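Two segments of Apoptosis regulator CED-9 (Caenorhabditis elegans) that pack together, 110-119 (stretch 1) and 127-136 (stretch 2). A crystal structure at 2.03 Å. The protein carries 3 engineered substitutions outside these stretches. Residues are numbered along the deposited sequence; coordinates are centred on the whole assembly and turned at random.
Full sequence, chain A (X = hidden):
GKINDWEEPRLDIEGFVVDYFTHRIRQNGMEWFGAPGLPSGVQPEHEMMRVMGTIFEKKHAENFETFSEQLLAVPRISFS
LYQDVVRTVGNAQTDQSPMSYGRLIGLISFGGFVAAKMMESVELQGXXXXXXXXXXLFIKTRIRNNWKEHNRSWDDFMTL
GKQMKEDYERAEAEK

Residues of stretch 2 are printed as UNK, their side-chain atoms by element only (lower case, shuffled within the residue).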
# COMPACT_ATOMS: atom_id res chain seq x y z
N PHE A 110 -3.46 -2.75 1.94
CA PHE A 110 -4.07 -4.00 1.51
C PHE A 110 -3.07 -4.84 0.71
O PHE A 110 -3.01 -6.05 0.86
CB PHE A 110 -5.30 -3.73 0.65
CG PHE A 110 -5.97 -4.97 0.14
CD1 PHE A 110 -6.47 -5.91 1.04
CD2 PHE A 110 -6.06 -5.23 -1.22
CE1 PHE A 110 -7.05 -7.10 0.58
CE2 PHE A 110 -6.63 -6.41 -1.69
CZ PHE A 110 -7.13 -7.35 -0.79
N GLY A 111 -2.31 -4.17 -0.16
CA GLY A 111 -1.32 -4.86 -0.97
C GLY A 111 -0.30 -5.53 -0.08
O GLY A 111 0.01 -6.70 -0.25
N GLY A 112 0.21 -4.78 0.90
CA GLY A 112 1.19 -5.34 1.81
C GLY A 112 0.60 -6.51 2.58
O GLY A 112 1.25 -7.52 2.79
N PHE A 113 -0.65 -6.35 3.00
CA PHE A 113 -1.38 -7.37 3.75
C PHE A 113 -1.48 -8.68 2.97
O PHE A 113 -1.19 -9.75 3.49
CB PHE A 113 -2.79 -6.86 4.07
CG PHE A 113 -3.65 -7.86 4.78
CD1 PHE A 113 -3.47 -8.11 6.14
CD2 PHE A 113 -4.66 -8.55 4.10
CE1 PHE A 113 -4.28 -9.03 6.81
CE2 PHE A 113 -5.46 -9.47 4.76
CZ PHE A 113 -5.27 -9.72 6.12
N VAL A 114 -1.92 -8.59 1.72
CA VAL A 114 -2.07 -9.76 0.87
C VAL A 114 -0.71 -10.39 0.53
O VAL A 114 -0.56 -11.61 0.53
CB VAL A 114 -2.78 -9.41 -0.45
CG1 VAL A 114 -3.04 -10.67 -1.25
CG2 VAL A 114 -4.08 -8.69 -0.15
N ALA A 115 0.28 -9.55 0.24
CA ALA A 115 1.61 -10.04 -0.08
C ALA A 115 2.10 -10.93 1.07
O ALA A 115 2.62 -12.01 0.85
CB ALA A 115 2.56 -8.88 -0.27
N ALA A 116 1.91 -10.46 2.31
CA ALA A 116 2.33 -11.23 3.47
C ALA A 116 1.62 -12.59 3.56
O ALA A 116 2.17 -13.54 4.11
CB ALA A 116 2.09 -10.43 4.74
N LYS A 117 0.40 -12.67 3.03
CA LYS A 117 -0.35 -13.93 3.05
C LYS A 117 0.16 -14.85 1.95
O LYS A 117 0.07 -16.07 2.06
CB LYS A 117 -1.85 -13.70 2.80
CG LYS A 117 -2.68 -13.32 4.01
CD LYS A 117 -4.17 -13.40 3.63
CE LYS A 117 -5.08 -12.93 4.76
NZ LYS A 117 -5.05 -13.84 5.94
N MSE A 118 0.69 -14.26 0.88
CA MSE A 118 1.20 -15.01 -0.27
C MSE A 118 2.63 -15.51 -0.08
O MSE A 118 3.04 -16.50 -0.68
CB MSE A 118 1.15 -14.12 -1.52
CG MSE A 118 -0.25 -13.62 -1.87
SE MSE A 118 -0.19 -12.29 -3.26
CE MSE A 118 -0.36 -13.47 -4.77
N MSE A 119 3.39 -14.81 0.76
CA MSE A 119 4.76 -15.21 1.02
C MSE A 119 4.84 -16.61 1.61
O MSE A 119 4.04 -17.01 2.47
CB MSE A 119 5.44 -14.21 1.95
CG MSE A 119 5.82 -12.90 1.30
SE MSE A 119 7.31 -13.09 0.11
CE MSE A 119 6.99 -11.65 -1.06
N UNK A 127 3.45 -14.54 -7.13
CA UNK A 127 2.64 -13.45 -7.65
C UNK A 127 2.70 -12.18 -6.83
O UNK A 127 1.95 -11.24 -7.07
c UNK A 127 1.20 -13.91 -7.83
c UNK A 127 1.11 -14.93 -8.94
n UNK A 127 -0.53 -16.65 -8.82
c UNK A 127 -0.28 -15.40 -9.16
o UNK A 127 -1.13 -14.64 -9.63
N UNK A 128 3.60 -12.17 -5.85
CA UNK A 128 3.78 -10.99 -5.03
C UNK A 128 4.28 -9.87 -5.93
O UNK A 128 3.90 -8.71 -5.74
c UNK A 128 4.24 -12.23 -2.90
c UNK A 128 5.12 -9.91 -3.21
c UNK A 128 4.80 -11.23 -3.90
N UNK A 129 5.13 -10.20 -6.91
CA UNK A 129 5.66 -9.16 -7.80
C UNK A 129 4.54 -8.53 -8.60
O UNK A 129 4.45 -7.31 -8.69
c UNK A 129 7.41 -8.58 -9.57
n UNK A 129 9.84 -6.08 -12.17
c UNK A 129 6.72 -9.71 -8.77
n UNK A 129 10.10 -7.05 -10.10
c UNK A 129 9.54 -7.04 -11.30
n UNK A 129 8.67 -7.99 -11.64
c UNK A 129 8.25 -9.09 -10.75
N UNK A 130 3.67 -9.35 -9.18
CA UNK A 130 2.54 -8.84 -9.95
C UNK A 130 1.66 -7.96 -9.07
O UNK A 130 1.17 -6.93 -9.53
c UNK A 130 1.73 -9.99 -10.53
o UNK A 130 2.07 -11.73 -12.16
c UNK A 130 2.38 -10.60 -11.77
n UNK A 130 3.28 -9.85 -12.39
N UNK A 131 1.47 -8.35 -7.80
CA UNK A 131 0.64 -7.57 -6.87
C UNK A 131 1.28 -6.20 -6.72
O UNK A 131 0.60 -5.19 -6.71
c UNK A 131 -0.26 -8.20 -3.14
c UNK A 131 -1.47 -6.84 -4.86
c UNK A 131 -0.69 -8.13 -4.61
c UNK A 131 0.58 -8.23 -5.48
N UNK A 132 2.60 -6.19 -6.59
CA UNK A 132 3.36 -4.94 -6.46
C UNK A 132 3.11 -4.03 -7.67
O UNK A 132 2.79 -2.85 -7.51
c UNK A 132 7.41 -3.78 -8.65
c UNK A 132 6.72 -2.06 -7.10
c UNK A 132 6.58 -4.69 -8.00
c UNK A 132 5.89 -2.98 -6.47
c UNK A 132 7.48 -2.46 -8.21
c UNK A 132 5.80 -4.30 -6.91
c UNK A 132 4.86 -5.27 -6.27
N UNK A 133 3.22 -4.58 -8.87
CA UNK A 133 3.00 -3.80 -10.09
C UNK A 133 1.56 -3.28 -10.20
O UNK A 133 1.34 -2.09 -10.46
c UNK A 133 3.17 -3.80 -12.60
c UNK A 133 3.33 -4.64 -11.34
c UNK A 133 4.76 -5.19 -11.23
N UNK A 134 0.58 -4.16 -10.01
CA UNK A 134 -0.82 -3.75 -10.09
C UNK A 134 -1.04 -2.56 -9.16
O UNK A 134 -1.58 -1.53 -9.56
c UNK A 134 -1.72 -6.11 -10.53
c UNK A 134 -2.31 -8.44 -10.90
c UNK A 134 -1.74 -4.89 -9.65
c UNK A 134 -1.15 -7.22 -12.63
c UNK A 134 -1.74 -8.39 -12.16
c UNK A 134 -2.30 -7.30 -10.09
o UNK A 134 -1.75 -9.53 -12.95
c UNK A 134 -1.15 -6.09 -11.81
N UNK A 135 -0.61 -2.71 -7.91
CA UNK A 135 -0.78 -1.67 -6.90
C UNK A 135 -0.14 -0.35 -7.35
O UNK A 135 -0.77 0.70 -7.31
c UNK A 135 -0.43 -1.05 -4.47
c UNK A 135 -0.17 -2.11 -5.54
o UNK A 135 -0.79 -3.35 -5.13
N UNK A 136 1.11 -0.42 -7.80
CA UNK A 136 1.84 0.77 -8.25
C UNK A 136 1.18 1.43 -9.46
O UNK A 136 1.06 2.65 -9.53
c UNK A 136 3.27 0.38 -8.63
o UNK A 136 3.95 -0.24 -7.55

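Position 127 has three side-chain carbons in a row, the third carrying one oxygen and one nitrogen. Its CB lies 3.5 Å from CE of Met-118, a selenomethionine. The end of the chain leads away and is hydrogen-bonded elsewhere in the structure. This is Gln-127, at the N-cap position of the helix.

Position 128 has three carbons, one bearing the other two. One branch carbon comes to 3.3 Å from CE of Met-119, also a selenomethionine. A short fork of this kind is valine. In Val-128, CG1 makes that contact and also lies 4.0 Å from CB of Ala-115. CG2 lies 3.9 Å from CB of Met-118.

Position 129 has three carbons, a nitrogen, then a carbon with two more nitrogens. This guanidinium identifies Arg-129. It points away from stretch 1 and touches a crystal neighbour.

Position 130 has two carbons, the second with one oxygen and one nitrogen. The amide is one carbon shorter than at 127, so this is Asn-130. It does not reach stretch 1.

Position 131 has four carbons, forked at the second. It points toward stretch 1 and sits among Gly-111, Val-114, Ala-115 and Met-118. The fork beyond CB gives Leu-131. Its CD1 is 3.3 Å from O of Gly-111, 3.9 Å from CB of Val-114 and 4.1 Å from SE of Met-118.

Position 132 has one carbon and a plain six-carbon ring. This is Phe-132. Its ring leads away from stretch 1.

Position 133 again has one carbon bearing two. It is Val-133, far from stretch 1.

Position 134 has one carbon and a six-carbon ring bearing an oxygen. This is Tyr-134, whose OH is hydrogen-bonded elsewhere in the structure.

Position 135 has one carbon carrying an oxygen and a carbon, and points toward stretch 1. This is Thr-135. Its OG1 donates to O of Leu-131 at 2.8 Å and lies 4.5 Å from CA of Gly-111.

Position 136 has one carbon and one oxygen. It is Ser-136, whose OG donates to O of Phe-132 at 2.9 Å.

The two helices run nearly antiparallel, at 173°, with axes 9.9 Å apart at closest approach. No hydrogen bond crosses between the stretches; the contact is mainly apolar packing. Leu-131 is the knob, and Val-128 packs one turn earlier against Ala-115 and the two selenomethionines. Gly-111 leaves room beside Thr-135: an ideal CB there would be a tight 3.2 Å from OG1 of Thr-135.

Stretch 2, residues 127-136: QVRNLFVYTS
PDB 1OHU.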